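Local coordinates for Rv3303c-lpdA (PDB 1XDI), which reduces quinones with NADH or NADPH through a bound FAD and may help the bacterium resist reactive oxygen intermediates, at residues I39-L45 against Q97-T102; T53-S57 against I86-V90; A127-I131 against E142-V148; I362-G366 against I427-A431; F401-F405 against S456-A461. All coordinates share one frame; numbering follows the deposited sequence.

Interaction 1 (I39-L45 against Q97-T102); sequences IGGAAVL and QSADIT. With FAD (flavin-adenine dinucleotide), chain C.
Ser98 and Ile39 make the hydrogen bond of this contact. Ser98 OG donates to Ile39 O at 2.7 Å, slightly tilted from the carbonyl plane. OG stands anti to the backbone N of Ser98 (chi1 179°), which carries it across to the other segment. Thr102 OG1 turns back to its own helix and donates to Ser98 O at 2.7 Å. Thr102 N bonds the same oxygen from the other face of its plane.

The start of helix 41-45 offers its backbone N-H groups to FAD, in the Rossmann-type FAD domain of this pyridine nucleotide-disulphide oxidoreductase. Ala43 N donates to FAD O2A on a phosphate at 3.2 Å, and Ala42 N makes a weak bond to FAD O3B on the ribose. Helix 83-107 backs the short helix that binds the cofactor.

The other contacts are mostly apolar. CG2 of Ile39 meets CG2 of Ile101 at 3.5 Å. CD1 of Ile101 reaches Gly40 CA at 4.0 Å. Val44 CG1 touches Gln97 CB at 3.9 Å, the side chains crossing at about a right angle. The amide of Gln97 leads away and bonds Lys393 and Thr388 of the second subunit. Leu45 CD2 packs on Ser98 CB.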
# COMPACT_ATOMS: atom_id res chain seq x y z
N ILE A 39 9.90 -38.42 0.88
CA ILE A 39 9.60 -37.01 1.15
C ILE A 39 10.71 -36.04 0.77
O ILE A 39 11.84 -36.12 1.29
CB ILE A 39 9.26 -36.80 2.61
CG1 ILE A 39 8.22 -37.85 3.03
CG2 ILE A 39 8.68 -35.41 2.81
CD1 ILE A 39 6.95 -37.86 2.25
N GLY A 40 10.35 -35.12 -0.12
CA GLY A 40 11.29 -34.14 -0.61
C GLY A 40 11.27 -34.35 -2.09
O GLY A 40 11.68 -33.47 -2.88
N GLY A 41 10.79 -35.53 -2.48
CA GLY A 41 10.72 -35.89 -3.88
C GLY A 41 12.02 -35.74 -4.65
O GLY A 41 13.08 -35.56 -4.07
N ALA A 42 11.94 -35.80 -5.97
CA ALA A 42 13.11 -35.67 -6.83
C ALA A 42 13.84 -34.37 -6.68
O ALA A 42 15.02 -34.36 -6.86
CB ALA A 42 12.74 -35.88 -8.31
N ALA A 43 13.12 -33.30 -6.38
CA ALA A 43 13.74 -31.99 -6.18
C ALA A 43 14.85 -32.06 -5.14
O ALA A 43 15.94 -31.47 -5.31
CB ALA A 43 12.72 -30.96 -5.73
N VAL A 44 14.55 -32.77 -4.05
CA VAL A 44 15.46 -32.94 -2.92
C VAL A 44 16.39 -34.15 -3.01
O VAL A 44 17.56 -34.09 -2.63
CB VAL A 44 14.64 -33.06 -1.63
CG1 VAL A 44 15.44 -33.75 -0.50
CG2 VAL A 44 14.24 -31.73 -1.21
N LEU A 45 15.86 -35.26 -3.47
CA LEU A 45 16.63 -36.50 -3.56
C LEU A 45 17.40 -36.74 -4.88
O LEU A 45 18.36 -37.51 -4.93
CB LEU A 45 15.70 -37.70 -3.32
CG LEU A 45 15.23 -37.91 -1.87
CD1 LEU A 45 14.36 -39.12 -1.78
CD2 LEU A 45 16.41 -38.04 -0.95
N GLN A 97 18.11 -33.61 4.19
CA GLN A 97 17.09 -32.67 3.77
C GLN A 97 15.78 -33.46 3.72
O GLN A 97 14.73 -32.95 4.06
CB GLN A 97 17.46 -32.12 2.39
CG GLN A 97 16.95 -30.71 2.10
CD GLN A 97 16.81 -29.83 3.35
OE1 GLN A 97 17.72 -29.75 4.18
NE2 GLN A 97 15.67 -29.14 3.47
N SER A 98 15.85 -34.72 3.31
CA SER A 98 14.68 -35.54 3.21
C SER A 98 14.25 -35.94 4.61
O SER A 98 13.07 -35.97 4.94
CB SER A 98 15.03 -36.76 2.42
OG SER A 98 13.90 -37.59 2.34
N ALA A 99 15.21 -36.26 5.46
CA ALA A 99 14.83 -36.66 6.80
C ALA A 99 14.20 -35.52 7.63
O ALA A 99 13.27 -35.76 8.41
CB ALA A 99 16.03 -37.25 7.50
N ASP A 100 14.70 -34.30 7.46
CA ASP A 100 14.16 -33.15 8.18
C ASP A 100 12.71 -32.96 7.81
O ASP A 100 11.88 -32.81 8.69
CB ASP A 100 14.94 -31.87 7.86
CG ASP A 100 16.31 -31.85 8.54
OD1 ASP A 100 16.72 -32.90 9.04
OD2 ASP A 100 16.98 -30.80 8.58
N ILE A 101 12.39 -33.02 6.51
CA ILE A 101 11.00 -32.84 6.06
C ILE A 101 10.04 -33.96 6.50
O ILE A 101 8.86 -33.72 6.88
CB ILE A 101 10.93 -32.74 4.51
CG1 ILE A 101 11.95 -31.72 4.02
CG2 ILE A 101 9.51 -32.28 4.03
CD1 ILE A 101 11.95 -31.70 2.53
N THR A 102 10.53 -35.19 6.44
CA THR A 102 9.66 -36.27 6.85
C THR A 102 9.30 -36.05 8.31
O THR A 102 8.13 -36.14 8.68
CB THR A 102 10.34 -37.62 6.71
OG1 THR A 102 11.05 -37.65 5.47
CG2 THR A 102 9.30 -38.73 6.73
PA FAD C . 8.98 -33.89 -7.60
O1A FAD C . 9.58 -34.36 -8.92
O2A FAD C . 9.92 -33.12 -6.67
O5B FAD C . 8.48 -35.16 -6.92
C5B FAD C . 7.18 -35.75 -7.04
C4B FAD C . 7.43 -37.02 -6.25
O4B FAD C . 6.28 -37.81 -6.15
C3B FAD C . 8.58 -38.04 -6.78
O3B FAD C . 9.85 -37.86 -6.16
C2B FAD C . 8.04 -39.37 -6.59
O2B FAD C . 8.55 -40.18 -5.53
C1B FAD C . 6.56 -39.19 -6.34
N9A FAD C . 5.66 -39.80 -7.24
C8A FAD C . 5.59 -39.91 -8.61
N7A FAD C . 4.57 -40.61 -9.04
C5A FAD C . 3.92 -40.98 -7.89
C6A FAD C . 2.77 -41.74 -7.62
N6A FAD C . 2.04 -42.28 -8.57
N1A FAD C . 2.41 -41.93 -6.30
C2A FAD C . 3.12 -41.40 -5.30
N3A FAD C . 4.27 -40.64 -5.48
C4A FAD C . 4.56 -40.51 -6.87
N1 FAD C . 13.92 -25.95 -9.21
C2 FAD C . 14.23 -24.84 -8.47
O2 FAD C . 13.35 -24.12 -7.96
N3 FAD C . 15.56 -24.52 -8.28
C4 FAD C . 16.63 -25.22 -8.77
O4 FAD C . 17.77 -24.83 -8.53
C4X FAD C . 16.31 -26.29 -9.49
N5 FAD C . 17.41 -27.04 -10.00
C5X FAD C . 17.08 -28.19 -10.77
C6 FAD C . 18.11 -29.01 -11.29
C7 FAD C . 17.84 -30.17 -12.07
C7M FAD C . 19.00 -31.03 -12.61
C8 FAD C . 16.47 -30.49 -12.33
C8M FAD C . 16.07 -31.69 -13.16
C9 FAD C . 15.46 -29.74 -11.82
C9A FAD C . 15.70 -28.61 -11.03
N10 FAD C . 14.65 -27.76 -10.44
C10 FAD C . 14.95 -26.66 -9.70
C1' FAD C . 13.32 -28.18 -10.66
C2' FAD C . 12.60 -28.69 -9.45
O2' FAD C . 13.39 -29.79 -8.86
C3' FAD C . 11.22 -29.20 -9.77
O3' FAD C . 10.43 -28.11 -10.16
C4' FAD C . 10.47 -29.80 -8.60
O4' FAD C . 11.31 -30.96 -8.26
C5' FAD C . 9.17 -30.40 -8.85
O5' FAD C . 8.60 -30.79 -7.61
P FAD C . 7.29 -31.63 -7.49
O1P FAD C . 7.03 -31.68 -6.09
O2P FAD C . 6.18 -31.18 -8.36
O3P FAD C . 7.78 -32.99 -8.04

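Interaction 2 (T53-S57 against I86-V90); sequences TFIAS and IHARV
Phe54 and Ile86 meet in the close-packed half of this helix pair. CD1 of the Phe54 ring lies 3.8 Å from CG2 of Ile86. CG2 of Val90 comes to the edge of the same ring. The ring is directed here because CG of Phe54 is anti to its backbone N (chi1 -172°). His87 runs alongside Phe54, pointing the same way. Ala200, Leu204 and Tyr201 also pack against Phe54, so this half is buried.

The other half is more polar. Here Arg89 and Ala56 are partly exposed, while Met394 and Leu70 of the second subunit pack nearby. Arg89 extends its chain from CG to NE across segment 53-57. Arg89 NH1 donates to Ser57 OG at 2.9 Å, with an angle of 148° at the hydrogen. Ser57 OG lies in the guanidinium plane, at its edge. Thr53 CG2 covers one face, offset toward the rim. Arg89 NH2 is bonded to Met394 O of the second subunit. The two bonds and this cover help fix the rotation of the group.

The axes of the two short segments pass at 9.5 Å and 142°. The arrangement is an antiparallel helix pair in the FAD-binding part of the chain, close to FAD-binding Lys52 and at the subunit interface.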
# COMPACT_ATOMS: atom_id res chain seq x y z
N THR A 53 24.28 -28.97 -4.45
CA THR A 53 25.28 -29.43 -3.50
C THR A 53 26.56 -29.63 -4.29
O THR A 53 27.61 -29.04 -3.98
CB THR A 53 24.86 -30.74 -2.85
OG1 THR A 53 23.48 -30.62 -2.50
CG2 THR A 53 25.66 -31.05 -1.56
N PHE A 54 26.47 -30.46 -5.32
CA PHE A 54 27.62 -30.72 -6.20
C PHE A 54 28.32 -29.42 -6.59
O PHE A 54 29.53 -29.30 -6.48
CB PHE A 54 27.16 -31.44 -7.48
CG PHE A 54 28.27 -31.90 -8.33
CD1 PHE A 54 29.02 -32.99 -7.97
CD2 PHE A 54 28.61 -31.20 -9.49
CE1 PHE A 54 30.12 -33.40 -8.77
CE2 PHE A 54 29.72 -31.60 -10.29
CZ PHE A 54 30.48 -32.70 -9.92
N ILE A 55 27.53 -28.44 -7.04
CA ILE A 55 28.04 -27.15 -7.49
C ILE A 55 28.67 -26.34 -6.38
O ILE A 55 29.62 -25.61 -6.62
CB ILE A 55 26.93 -26.31 -8.19
CG1 ILE A 55 26.63 -26.88 -9.58
CG2 ILE A 55 27.34 -24.92 -8.31
CD1 ILE A 55 25.49 -26.20 -10.32
N ALA A 56 28.16 -26.50 -5.16
CA ALA A 56 28.71 -25.76 -4.01
C ALA A 56 30.08 -26.27 -3.63
O ALA A 56 30.93 -25.50 -3.19
CB ALA A 56 27.78 -25.90 -2.81
N SER A 57 30.28 -27.58 -3.79
CA SER A 57 31.56 -28.21 -3.50
C SER A 57 32.55 -27.75 -4.52
O SER A 57 33.67 -27.44 -4.20
CB SER A 57 31.48 -29.74 -3.57
OG SER A 57 30.68 -30.25 -2.52
N ILE A 86 33.05 -36.04 -2.62
CA ILE A 86 32.12 -34.98 -3.01
C ILE A 86 30.75 -35.67 -3.20
O ILE A 86 29.73 -35.23 -2.62
CB ILE A 86 32.52 -34.32 -4.36
CG1 ILE A 86 33.67 -33.36 -4.15
CG2 ILE A 86 31.34 -33.56 -4.97
CD1 ILE A 86 34.35 -33.03 -5.45
N HIS A 87 30.72 -36.73 -4.01
CA HIS A 87 29.50 -37.51 -4.28
C HIS A 87 28.89 -37.99 -2.94
O HIS A 87 27.70 -37.90 -2.70
CB HIS A 87 29.86 -38.72 -5.18
CG HIS A 87 30.17 -38.37 -6.60
ND1 HIS A 87 30.47 -39.32 -7.55
CD2 HIS A 87 30.12 -37.19 -7.27
CE1 HIS A 87 30.57 -38.75 -8.74
NE2 HIS A 87 30.36 -37.45 -8.60
N ALA A 88 29.72 -38.50 -2.04
CA ALA A 88 29.24 -39.00 -0.76
C ALA A 88 28.54 -37.87 0.02
O ALA A 88 27.58 -38.10 0.81
CB ALA A 88 30.40 -39.55 0.01
N ARG A 89 29.01 -36.65 -0.22
CA ARG A 89 28.45 -35.50 0.46
C ARG A 89 27.18 -35.19 -0.26
O ARG A 89 26.23 -34.67 0.33
CB ARG A 89 29.34 -34.31 0.40
CG ARG A 89 28.73 -33.17 1.07
CD ARG A 89 29.35 -31.86 0.59
NE ARG A 89 28.88 -30.74 1.40
CZ ARG A 89 28.83 -29.47 1.00
NH1 ARG A 89 29.24 -29.11 -0.23
NH2 ARG A 89 28.36 -28.56 1.85
N VAL A 90 27.15 -35.51 -1.54
CA VAL A 90 25.95 -35.24 -2.29
C VAL A 90 24.84 -36.14 -1.84
O VAL A 90 23.74 -35.66 -1.61
CB VAL A 90 26.20 -35.37 -3.79
CG1 VAL A 90 24.88 -35.44 -4.59
CG2 VAL A 90 27.00 -34.19 -4.19

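Interaction 3 (A127-I131 against E142-V148); sequences ARHRI and EHEADVV
Arg128 lays its guanidinium against Glu144 and Asp146. CB of Glu144 lies over one face, offset toward the rim. Asp146 sits at the edge, and Arg128 NE donates to Asp146 OD1 at 3.3 Å, close to the guanidinium plane. This OD1 is met from above its carboxylate plane. A weak bond from NH2 to OD2 completes the salt bridge. The bend at chi3 (-84°) turns the guanidinium to Asp146. Asp146 OD2 also accepts from Arg4 N. Glu144 OE2 lies over a face of the Arg130 guanidinium, though its exact place is uncertain. On the His129 ring, the carbonyl O of Ala127 covers one face; its two nitrogens are bonded to Asp121 and Thr310.

The strands form an antiparallel beta hairpin. His129 with Ala145 and Ile131 with His143 are hydrogen-bonded pairs; Arg130 with Glu144 is a non-hydrogen-bonded pair. Val147 and Val148 belong to strand 147-150 of the five-stranded parallel sheet, so the contact lays the hairpin on the sheet of the FAD domain.

Arg130, Glu142 and Glu144 make a salt-bridge network, its Glu144 link less sure. Arg130 NH2 meets Glu142 OE1 at 3.1 Å; the hydrogen bonding within this salt bridge is weak. A water donates to Arg128 O and to Glu144 OE1. Ile131 CD1 reaches Val148 CG2 tip to tip at 3.5 Å. Ile131 CD1 also packs on Ala145 CB at 4.0 Å, with Val6 and Leu8 close by.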
# COMPACT_ATOMS: atom_id res chain seq x y z
N ALA A 127 -18.24 -36.53 -5.84
CA ALA A 127 -17.66 -35.47 -5.04
C ALA A 127 -16.44 -36.07 -4.34
O ALA A 127 -15.32 -35.70 -4.62
CB ALA A 127 -18.67 -34.97 -4.01
N ARG A 128 -16.67 -37.03 -3.45
CA ARG A 128 -15.60 -37.68 -2.71
C ARG A 128 -14.93 -38.74 -3.57
O ARG A 128 -15.59 -39.55 -4.21
CB ARG A 128 -16.17 -38.28 -1.41
CG ARG A 128 -15.34 -39.43 -0.83
CD ARG A 128 -15.84 -39.95 0.52
NE ARG A 128 -15.33 -39.16 1.63
CZ ARG A 128 -15.20 -39.61 2.87
NH1 ARG A 128 -15.55 -40.87 3.15
NH2 ARG A 128 -14.73 -38.82 3.84
N HIS A 129 -13.60 -38.74 -3.57
CA HIS A 129 -12.83 -39.68 -4.38
C HIS A 129 -12.25 -40.83 -3.62
O HIS A 129 -12.35 -40.91 -2.39
CB HIS A 129 -11.73 -38.93 -5.05
CG HIS A 129 -12.22 -37.77 -5.84
ND1 HIS A 129 -13.06 -37.92 -6.92
CD2 HIS A 129 -12.00 -36.44 -5.72
CE1 HIS A 129 -13.33 -36.74 -7.44
NE2 HIS A 129 -12.69 -35.83 -6.73
N ARG A 130 -11.65 -41.75 -4.36
CA ARG A 130 -11.06 -42.92 -3.77
C ARG A 130 -9.69 -43.19 -4.40
O ARG A 130 -9.54 -43.28 -5.62
CB ARG A 130 -12.00 -44.10 -3.97
CG ARG A 130 -12.11 -44.97 -2.75
CD ARG A 130 -12.95 -46.22 -2.93
NE ARG A 130 -12.34 -47.20 -2.04
CZ ARG A 130 -12.85 -47.59 -0.87
NH1 ARG A 130 -14.03 -47.09 -0.47
NH2 ARG A 130 -12.15 -48.39 -0.06
N ILE A 131 -8.69 -43.33 -3.54
CA ILE A 131 -7.32 -43.57 -3.98
C ILE A 131 -6.75 -44.86 -3.45
O ILE A 131 -7.11 -45.29 -2.37
CB ILE A 131 -6.46 -42.42 -3.57
CG1 ILE A 131 -6.90 -41.20 -4.39
CG2 ILE A 131 -4.99 -42.80 -3.70
CD1 ILE A 131 -6.49 -39.89 -3.78
N GLU A 142 -6.61 -48.77 0.54
CA GLU A 142 -7.50 -47.88 -0.22
C GLU A 142 -7.81 -46.68 0.67
O GLU A 142 -7.84 -46.82 1.88
CB GLU A 142 -8.78 -48.63 -0.67
CG GLU A 142 -8.61 -49.27 -2.05
CD GLU A 142 -9.66 -50.32 -2.47
OE1 GLU A 142 -10.90 -50.10 -2.34
OE2 GLU A 142 -9.22 -51.38 -2.99
N HIS A 143 -7.99 -45.49 0.09
CA HIS A 143 -8.24 -44.26 0.88
C HIS A 143 -9.31 -43.30 0.30
O HIS A 143 -9.32 -43.01 -0.89
CB HIS A 143 -6.90 -43.50 1.03
CG HIS A 143 -5.81 -44.30 1.68
ND1 HIS A 143 -5.31 -43.98 2.93
CD2 HIS A 143 -5.11 -45.38 1.25
CE1 HIS A 143 -4.34 -44.83 3.23
NE2 HIS A 143 -4.20 -45.69 2.23
N GLU A 144 -10.23 -42.79 1.15
CA GLU A 144 -11.27 -41.87 0.70
C GLU A 144 -10.67 -40.48 0.65
O GLU A 144 -9.85 -40.15 1.50
CB GLU A 144 -12.45 -41.88 1.63
CG GLU A 144 -13.28 -43.21 1.62
CD GLU A 144 -13.88 -43.53 0.22
OE1 GLU A 144 -14.64 -42.69 -0.33
OE2 GLU A 144 -13.55 -44.62 -0.30
N ALA A 145 -11.11 -39.67 -0.32
CA ALA A 145 -10.57 -38.32 -0.45
C ALA A 145 -11.54 -37.22 -0.84
O ALA A 145 -12.12 -37.20 -1.91
CB ALA A 145 -9.39 -38.34 -1.46
N ASP A 146 -11.70 -36.32 0.11
CA ASP A 146 -12.54 -35.22 -0.15
C ASP A 146 -11.79 -34.31 -1.15
O ASP A 146 -12.36 -33.93 -2.14
CB ASP A 146 -12.95 -34.57 1.19
CG ASP A 146 -13.85 -35.48 2.03
OD1 ASP A 146 -14.91 -35.92 1.51
OD2 ASP A 146 -13.44 -35.72 3.19
N VAL A 147 -10.51 -34.06 -0.90
CA VAL A 147 -9.67 -33.22 -1.72
C VAL A 147 -8.53 -34.09 -2.24
O VAL A 147 -7.93 -34.88 -1.47
CB VAL A 147 -9.11 -32.10 -0.87
CG1 VAL A 147 -8.30 -31.17 -1.69
CG2 VAL A 147 -10.23 -31.38 -0.14
N VAL A 148 -8.17 -34.03 -3.52
CA VAL A 148 -7.06 -34.84 -3.98
C VAL A 148 -6.05 -33.92 -4.62
O VAL A 148 -6.43 -33.03 -5.35
CB VAL A 148 -7.49 -35.95 -5.02
CG1 VAL A 148 -6.28 -36.67 -5.54
CG2 VAL A 148 -8.41 -36.98 -4.37
O HOH W 1 -15.93 -42.22 -3.30

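Interaction 4 (I362-G366 against I427-A431); sequences IAAVG and ILPIA
Val365, Ile427 and Ala363 carry most of this contact between strand 361-366 and helix 423-436. Val365 and Ile427 bury the most surface, and both direct their CB across the gap. Their side chains cross at a slant, with the Ile427 end against CG2 of Val365. The modelled spacing of that pair is doubtful.

Ile427 CG1 is anti to the backbone N (chi1 -165°), which sends CD1 out to the strand. There Ile427 CD1 lies 3.8 Å from the backbone N of Ala364. The CB of Ile427 sits on Ala363 CB at 3.6 Å. The small methyl of Ala363 lets the branched isoleucine come down onto the strand.

The two methyls of Val365 divide their work. Val365 CG2 also touches Ile430 CG2 at 4.1 Å, one turn along the helix. Val365 CG1 packs on Ala431 CB at 4.1 Å. Val365 therefore lies against three residues of the helix, Ile427, Ile430 and Ala431.

The strand and helix segments run almost parallel, 2° apart, with axes 8.5 Å apart at closest approach. On the flanking strands, Val418 and Ala353 extend the surface that Ile427 covers. The helix also faces the second subunit, where Ile427 meets Val449 and Pro429 meets Pro429 of that chain.

No hydrogen bond or charge links the two segments. Within the dimerisation domain they are probably held together by side-chain fit and the exclusion of water.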
# COMPACT_ATOMS: atom_id res chain seq x y z
N ILE A 362 22.70 -16.01 -11.85
CA ILE A 362 21.85 -15.12 -12.57
C ILE A 362 20.43 -15.33 -12.08
O ILE A 362 19.93 -16.45 -12.10
CB ILE A 362 21.90 -15.42 -14.03
CG1 ILE A 362 23.36 -15.61 -14.43
CG2 ILE A 362 21.21 -14.30 -14.83
CD1 ILE A 362 23.57 -15.60 -15.91
N ALA A 363 19.79 -14.27 -11.60
CA ALA A 363 18.40 -14.32 -11.14
C ALA A 363 17.63 -13.18 -11.81
O ALA A 363 18.18 -12.10 -12.08
CB ALA A 363 18.32 -14.16 -9.60
N ALA A 364 16.35 -13.44 -12.09
CA ALA A 364 15.50 -12.43 -12.69
C ALA A 364 14.08 -12.56 -12.15
O ALA A 364 13.74 -13.59 -11.54
CB ALA A 364 15.50 -12.60 -14.12
N VAL A 365 13.26 -11.51 -12.35
CA VAL A 365 11.84 -11.48 -11.93
C VAL A 365 11.10 -10.42 -12.74
O VAL A 365 11.65 -9.34 -13.00
CB VAL A 365 11.59 -10.98 -10.48
CG1 VAL A 365 10.48 -11.77 -9.85
CG2 VAL A 365 12.85 -10.93 -9.68
N GLY A 366 9.86 -10.72 -13.09
CA GLY A 366 9.04 -9.77 -13.80
C GLY A 366 9.30 -9.58 -15.28
O GLY A 366 9.99 -10.37 -15.92
N ILE A 427 17.74 -11.55 -5.22
CA ILE A 427 16.60 -11.33 -6.10
C ILE A 427 15.36 -11.10 -5.25
O ILE A 427 14.47 -10.33 -5.65
CB ILE A 427 16.38 -12.53 -7.07
CG1 ILE A 427 15.44 -12.15 -8.21
CG2 ILE A 427 15.78 -13.67 -6.35
CD1 ILE A 427 15.99 -11.10 -9.14
N LEU A 428 15.32 -11.74 -4.07
CA LEU A 428 14.15 -11.67 -3.18
C LEU A 428 13.55 -10.28 -2.99
O LEU A 428 12.37 -10.07 -3.29
CB LEU A 428 14.42 -12.31 -1.81
CG LEU A 428 13.14 -12.33 -0.94
CD1 LEU A 428 12.00 -12.94 -1.74
CD2 LEU A 428 13.36 -13.08 0.33
N PRO A 429 14.34 -9.33 -2.49
CA PRO A 429 13.81 -7.98 -2.31
C PRO A 429 13.08 -7.52 -3.56
O PRO A 429 11.95 -7.04 -3.49
CB PRO A 429 15.05 -7.16 -2.07
CG PRO A 429 15.97 -8.16 -1.41
CD PRO A 429 15.77 -9.40 -2.17
N ILE A 430 13.69 -7.68 -4.73
CA ILE A 430 13.02 -7.26 -5.97
C ILE A 430 11.63 -7.99 -6.13
O ILE A 430 10.58 -7.33 -6.34
CB ILE A 430 13.99 -7.47 -7.19
CG1 ILE A 430 15.26 -6.66 -6.93
CG2 ILE A 430 13.32 -7.04 -8.51
CD1 ILE A 430 16.47 -7.06 -7.72
N ALA A 431 11.61 -9.32 -6.01
CA ALA A 431 10.35 -10.05 -6.10
C ALA A 431 9.35 -9.41 -5.15
O ALA A 431 8.25 -9.08 -5.56
CB ALA A 431 10.56 -11.47 -5.73

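Interaction 5 (F401-F405 against S456-A461); sequences FVKIF and SITEAA
Ile404 points from the strand 401-407 at Ala460 of the helix 454-464. Its CD1 does most of the touching. Ile404 CD1 meets Ala460 CB at 3.4 Å and Ile457 O at 3.5 Å. Ile404 CD1 also lies 4.0 Å from Ile457 CG2 and 3.8 Å from Ala461 N. A single methyl thus rests on a whole turn of helix. The extended end of the chain (chi2 166°) carries it there.

Val402, two residues earlier, directs its CB the same way. It crosses Ile457 at about a right angle, with CG1 of Val402 4.1 Å from CG1 of Ile457. The same CG1 of Val402 is also 4.1 Å from Ala460 CB. The small Ala460 therefore sits between the two branched side chains of the strand.

This is a helix packed on an antiparallel sheet in the dimerisation domain. The segment axes run at 39° and pass 8.3 Å apart.

The Ser456 CB brushes Val402 CG2 at the start of the contact, while its OG turns to Asn389. On the outer side of the helix, Thr458 packs on Leu428 of the second subunit.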
# COMPACT_ATOMS: atom_id res chain seq x y z
N PHE A 401 26.15 -7.25 -11.99
CA PHE A 401 25.33 -6.02 -12.15
C PHE A 401 23.93 -6.19 -11.63
O PHE A 401 23.47 -7.29 -11.42
CB PHE A 401 25.27 -5.58 -13.64
CG PHE A 401 24.49 -6.53 -14.55
CD1 PHE A 401 23.11 -6.61 -14.48
CD2 PHE A 401 25.13 -7.31 -15.47
CE1 PHE A 401 22.40 -7.45 -15.31
CE2 PHE A 401 24.42 -8.14 -16.29
CZ PHE A 401 23.06 -8.22 -16.21
N VAL A 402 23.24 -5.08 -11.44
CA VAL A 402 21.85 -5.09 -11.02
C VAL A 402 21.04 -4.29 -12.00
O VAL A 402 21.39 -3.17 -12.29
CB VAL A 402 21.66 -4.45 -9.68
CG1 VAL A 402 20.17 -4.33 -9.36
CG2 VAL A 402 22.40 -5.26 -8.66
N LYS A 403 19.97 -4.91 -12.50
CA LYS A 403 18.98 -4.29 -13.41
C LYS A 403 17.62 -4.18 -12.72
O LYS A 403 17.09 -5.15 -12.25
CB LYS A 403 18.75 -5.14 -14.70
CG LYS A 403 19.65 -4.84 -15.92
CD LYS A 403 19.11 -5.56 -17.19
CE LYS A 403 20.13 -5.51 -18.36
NZ LYS A 403 19.77 -6.31 -19.60
N ILE A 404 17.05 -3.00 -12.66
CA ILE A 404 15.74 -2.84 -12.06
C ILE A 404 14.81 -2.19 -13.11
O ILE A 404 15.25 -1.28 -13.81
CB ILE A 404 15.87 -2.00 -10.77
CG1 ILE A 404 15.94 -2.95 -9.57
CG2 ILE A 404 14.73 -1.02 -10.64
CD1 ILE A 404 16.43 -2.23 -8.30
N PHE A 405 13.57 -2.67 -13.25
CA PHE A 405 12.63 -2.11 -14.24
C PHE A 405 11.40 -1.51 -13.58
O PHE A 405 10.86 -2.12 -12.67
CB PHE A 405 12.08 -3.14 -15.23
CG PHE A 405 13.11 -3.94 -15.89
CD1 PHE A 405 14.27 -3.34 -16.39
CD2 PHE A 405 12.96 -5.32 -15.98
CE1 PHE A 405 15.29 -4.11 -16.97
CE2 PHE A 405 13.95 -6.11 -16.55
CZ PHE A 405 15.13 -5.51 -17.04
N SER A 456 23.26 -1.61 -3.64
CA SER A 456 23.25 -1.25 -5.07
C SER A 456 21.80 -1.34 -5.58
O SER A 456 21.43 -0.60 -6.48
CB SER A 456 24.14 -2.24 -5.84
OG SER A 456 25.34 -1.65 -6.18
N ILE A 457 21.03 -2.29 -5.02
CA ILE A 457 19.64 -2.46 -5.37
C ILE A 457 18.88 -1.19 -4.92
O ILE A 457 18.02 -0.67 -5.65
CB ILE A 457 19.04 -3.71 -4.68
CG1 ILE A 457 19.50 -4.97 -5.38
CG2 ILE A 457 17.50 -3.69 -4.73
CD1 ILE A 457 19.14 -6.20 -4.56
N THR A 458 19.20 -0.66 -3.74
CA THR A 458 18.45 0.52 -3.37
C THR A 458 18.91 1.73 -4.20
O THR A 458 18.13 2.64 -4.41
CB THR A 458 18.51 0.78 -1.85
OG1 THR A 458 19.85 0.92 -1.44
CG2 THR A 458 17.91 -0.38 -1.08
N GLU A 459 20.15 1.73 -4.72
CA GLU A 459 20.61 2.85 -5.55
C GLU A 459 19.92 2.66 -6.88
O GLU A 459 19.35 3.60 -7.43
CB GLU A 459 22.12 2.82 -5.80
CG GLU A 459 22.86 3.96 -5.16
CD GLU A 459 22.68 5.28 -5.87
OE1 GLU A 459 21.63 5.88 -5.76
OE2 GLU A 459 23.59 5.77 -6.56
N ALA A 460 19.93 1.43 -7.37
CA ALA A 460 19.29 1.15 -8.65
C ALA A 460 17.90 1.83 -8.64
O ALA A 460 17.62 2.71 -9.44
CB ALA A 460 19.20 -0.37 -8.87
N ALA A 461 17.02 1.48 -7.71
CA ALA A 461 15.74 2.14 -7.71
C ALA A 461 15.93 3.62 -7.42
O ALA A 461 15.28 4.44 -8.01
CB ALA A 461 14.80 1.51 -6.71

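How the interactions relate
Interaction 1 closes a loop of 51 residues from the FAD-binding helix 41-45 to the helix 83-107. Interaction 2 lies within that loop. Both use helix 83-107, their centres about 16 Å apart. Interaction 3 follows in series and closes the short hairpin 129-145, joining it to strand 147-150. All three lie in the pyridine nucleotide-disulphide oxidoreductase region. Interactions 4 and 5 belong to the dimerisation domain. Their segments alternate along the chain, so they cross, and both set helices on one antiparallel sheet. They touch through Ile430 and Ile457. Interactions 1, 2, 4 and 5 also reach the second subunit.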